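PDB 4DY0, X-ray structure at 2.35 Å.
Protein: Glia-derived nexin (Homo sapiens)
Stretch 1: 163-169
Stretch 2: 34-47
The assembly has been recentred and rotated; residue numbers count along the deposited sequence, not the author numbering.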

# COMPACT_ATOMS: atom_id res chain seq x y z
N VAL A 163 -14.02 -4.13 -12.86
CA VAL A 163 -13.34 -3.19 -11.98
C VAL A 163 -12.75 -3.92 -10.78
O VAL A 163 -13.46 -4.61 -10.06
CB VAL A 163 -14.29 -2.10 -11.46
CG1 VAL A 163 -13.65 -1.32 -10.33
CG2 VAL A 163 -14.70 -1.16 -12.59
N LEU A 164 -11.45 -3.76 -10.57
CA LEU A 164 -10.78 -4.37 -9.42
C LEU A 164 -10.75 -3.40 -8.25
O LEU A 164 -10.61 -2.20 -8.44
CB LEU A 164 -9.34 -4.74 -9.78
CG LEU A 164 -9.07 -6.16 -10.28
CD1 LEU A 164 -9.06 -7.12 -9.10
CD2 LEU A 164 -10.10 -6.56 -11.32
N VAL A 165 -10.86 -3.94 -7.04
CA VAL A 165 -10.73 -3.12 -5.85
C VAL A 165 -9.84 -3.76 -4.80
O VAL A 165 -10.01 -4.92 -4.45
CB VAL A 165 -12.10 -2.81 -5.23
CG1 VAL A 165 -11.91 -2.10 -3.90
CG2 VAL A 165 -12.92 -1.96 -6.17
N ASN A 166 -8.88 -2.98 -4.31
CA ASN A 166 -8.05 -3.38 -3.18
C ASN A 166 -8.07 -2.31 -2.10
O ASN A 166 -7.66 -1.18 -2.33
CB ASN A 166 -6.60 -3.61 -3.63
CG ASN A 166 -5.67 -3.87 -2.46
OD1 ASN A 166 -4.63 -3.23 -2.33
ND2 ASN A 166 -6.06 -4.79 -1.59
N ALA A 167 -8.57 -2.68 -0.91
CA ALA A 167 -8.66 -1.74 0.20
C ALA A 167 -7.92 -2.26 1.42
O ALA A 167 -8.12 -3.41 1.82
CB ALA A 167 -10.11 -1.47 0.54
N VAL A 168 -7.07 -1.42 2.00
CA VAL A 168 -6.28 -1.82 3.16
C VAL A 168 -6.42 -0.81 4.31
O VAL A 168 -6.27 0.40 4.10
CB VAL A 168 -4.79 -1.97 2.81
CG1 VAL A 168 -4.03 -2.60 3.97
CG2 VAL A 168 -4.62 -2.82 1.56
N TYR A 169 -6.71 -1.31 5.51
CA TYR A 169 -6.80 -0.45 6.69
C TYR A 169 -5.94 -1.00 7.81
O TYR A 169 -5.80 -2.21 7.95
CB TYR A 169 -8.24 -0.31 7.19
CG TYR A 169 -8.31 0.40 8.53
CD1 TYR A 169 -8.35 1.79 8.59
CD2 TYR A 169 -8.30 -0.31 9.72
CE1 TYR A 169 -8.40 2.45 9.81
CE2 TYR A 169 -8.35 0.33 10.94
CZ TYR A 169 -8.40 1.71 10.98
OH TYR A 169 -8.45 2.37 12.19
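Stretch 2, residues 34-47: ISPHGIASVLGMLQ

The most unusual feature of this contact is a glycine in the helix set directly against an asparagine of the strand. N166 and G38 bring their backbones closest, CA to CA 6.5 Å, and N166 OD1 lies 3.4 Å from G38 CA. A CB on G38 would point toward the strand and stand 2.2 Å from N166 OD1, a clash, so the absence of a side chain leaves room for the N166 carboxamide oxygen against the helix backbone.

Stretch 2 enters in extended form at I34, turns at S35, and runs from P36 to Q47 as a helix held by regular backbone bonds such as V42 N to G38 O, 2.9 Å. S35 is the N-cap: its OG accepts from G38 N at 3.2 Å, satisfying an amide that has no earlier helical carbonyl to bond. Proline suits the first turn, where its lack of an N-H costs nothing.

The helix lies across strand 163-169 nearly antiparallel, at a crossing angle of 152°, with the axes 9.1 Å apart at their closest. The later strand residues therefore meet the start of the helix and the earlier ones its end. In the extended strand, alternate side chains L164, N166 and V168 point toward the helix, while V165 and A167 point away.

V168 CG2 sits 3.9 Å from S35 OG, beside the cap. One turn beyond G38, V42 CG2 packs 3.5 Å from N166 CB, the aliphatic root of a polar residue whose amide is hydrogen-bonded elsewhere in the structure. L164 covers the far end: its CD2 is 3.5 Å from L46 CD2, and M45 also points toward the strand, its flexible thioether chain reaching the same leucine. L46 leaves the helix sideways, but its end comes nearer. No hydrogen bond joins the stretches; the contact rests on close packing of buried residues, with side chains of the strand set against helix side chains and, at G38, against the helix backbone.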

# COMPACT_ATOMS: atom_id res chain seq x y z
N ILE A 34 0.03 4.09 -0.74
CA ILE A 34 -0.14 2.90 -1.56
C ILE A 34 0.12 1.66 -0.72
O ILE A 34 0.78 1.74 0.33
CB ILE A 34 0.89 2.91 -2.71
CG1 ILE A 34 0.59 4.04 -3.70
CG2 ILE A 34 0.95 1.57 -3.40
CD1 ILE A 34 -0.75 3.92 -4.36
N SER A 35 -0.40 0.52 -1.16
CA SER A 35 -0.04 -0.75 -0.57
C SER A 35 0.71 -1.59 -1.59
O SER A 35 0.09 -2.21 -2.45
CB SER A 35 -1.27 -1.51 -0.08
OG SER A 35 -0.89 -2.79 0.37
N PRO A 36 2.05 -1.58 -1.53
CA PRO A 36 2.84 -2.30 -2.53
C PRO A 36 2.45 -3.77 -2.63
O PRO A 36 2.35 -4.32 -3.73
CB PRO A 36 4.27 -2.16 -2.02
CG PRO A 36 4.25 -0.85 -1.27
CD PRO A 36 2.90 -0.81 -0.60
N HIS A 37 2.22 -4.41 -1.49
CA HIS A 37 1.83 -5.81 -1.49
C HIS A 37 0.45 -6.00 -2.10
O HIS A 37 0.19 -6.99 -2.80
CB HIS A 37 1.86 -6.40 -0.09
CG HIS A 37 1.38 -7.81 -0.03
ND1 HIS A 37 2.21 -8.89 -0.25
CD2 HIS A 37 0.14 -8.33 0.20
CE1 HIS A 37 1.51 -10.00 -0.15
NE2 HIS A 37 0.26 -9.69 0.13
N GLY A 38 -0.45 -5.07 -1.81
CA GLY A 38 -1.80 -5.10 -2.38
C GLY A 38 -1.75 -5.03 -3.89
O GLY A 38 -2.59 -5.62 -4.58
N ILE A 39 -0.78 -4.30 -4.41
CA ILE A 39 -0.59 -4.20 -5.84
C ILE A 39 -0.20 -5.57 -6.39
O ILE A 39 -0.73 -6.03 -7.40
CB ILE A 39 0.46 -3.13 -6.20
CG1 ILE A 39 -0.08 -1.74 -5.87
CG2 ILE A 39 0.86 -3.22 -7.66
CD1 ILE A 39 0.81 -0.60 -6.32
N ALA A 40 0.73 -6.23 -5.70
CA ALA A 40 1.15 -7.58 -6.08
C ALA A 40 -0.03 -8.55 -6.11
O ALA A 40 -0.21 -9.29 -7.08
CB ALA A 40 2.22 -8.08 -5.12
N SER A 41 -0.85 -8.53 -5.07
CA SER A 41 -2.02 -9.40 -5.01
C SER A 41 -3.00 -9.11 -6.15
O SER A 41 -3.50 -10.03 -6.81
CB SER A 41 -2.73 -9.25 -3.66
OG SER A 41 -1.81 -9.49 -2.60
N VAL A 42 -3.31 -7.79 -6.31
CA VAL A 42 -4.20 -7.38 -7.39
C VAL A 42 -3.75 -7.91 -8.76
O VAL A 42 -4.57 -8.31 -9.58
CB VAL A 42 -4.36 -5.85 -7.42
CG1 VAL A 42 -4.78 -5.38 -8.79
CG2 VAL A 42 -5.37 -5.42 -6.36
N LEU A 43 -2.39 -7.96 -9.07
CA LEU A 43 -1.87 -8.48 -10.33
C LEU A 43 -2.04 -10.00 -10.39
O LEU A 43 -2.33 -10.56 -11.44
CB LEU A 43 -0.41 -8.07 -10.53
CG LEU A 43 -0.10 -6.58 -10.76
CD1 LEU A 43 1.41 -6.32 -10.82
CD2 LEU A 43 -0.78 -6.04 -12.02
N GLY A 44 -1.85 -10.66 -9.25
CA GLY A 44 -2.07 -12.10 -9.16
C GLY A 44 -3.52 -12.45 -9.45
O GLY A 44 -3.82 -13.35 -10.24
N MET A 45 -4.44 -11.73 -8.81
CA MET A 45 -5.86 -11.89 -9.06
C MET A 45 -6.16 -11.86 -10.55
O MET A 45 -6.83 -12.75 -11.07
CB MET A 45 -6.64 -10.79 -8.33
CG MET A 45 -6.73 -11.01 -6.83
SD MET A 45 -6.93 -9.49 -5.86
CE MET A 45 -8.21 -8.66 -6.80
N LEU A 46 -5.66 -10.83 -11.24
CA LEU A 46 -5.88 -10.69 -12.68
C LEU A 46 -5.16 -11.75 -13.50
O LEU A 46 -5.61 -12.12 -14.58
CB LEU A 46 -5.44 -9.29 -13.15
CG LEU A 46 -6.29 -8.12 -12.67
CD1 LEU A 46 -5.72 -6.81 -13.16
CD2 LEU A 46 -7.72 -8.28 -13.14
N GLN A 47 -4.03 -12.25 -13.00
CA GLN A 47 -3.28 -13.25 -13.74
C GLN A 47 -4.09 -14.55 -13.83
O GLN A 47 -4.00 -15.28 -14.81
CB GLN A 47 -1.92 -13.50 -13.11
CG GLN A 47 -0.85 -13.82 -14.13
CD GLN A 47 0.35 -14.53 -13.53
OE1 GLN A 47 0.29 -15.73 -13.25
NE2 GLN A 47 1.44 -13.80 -13.33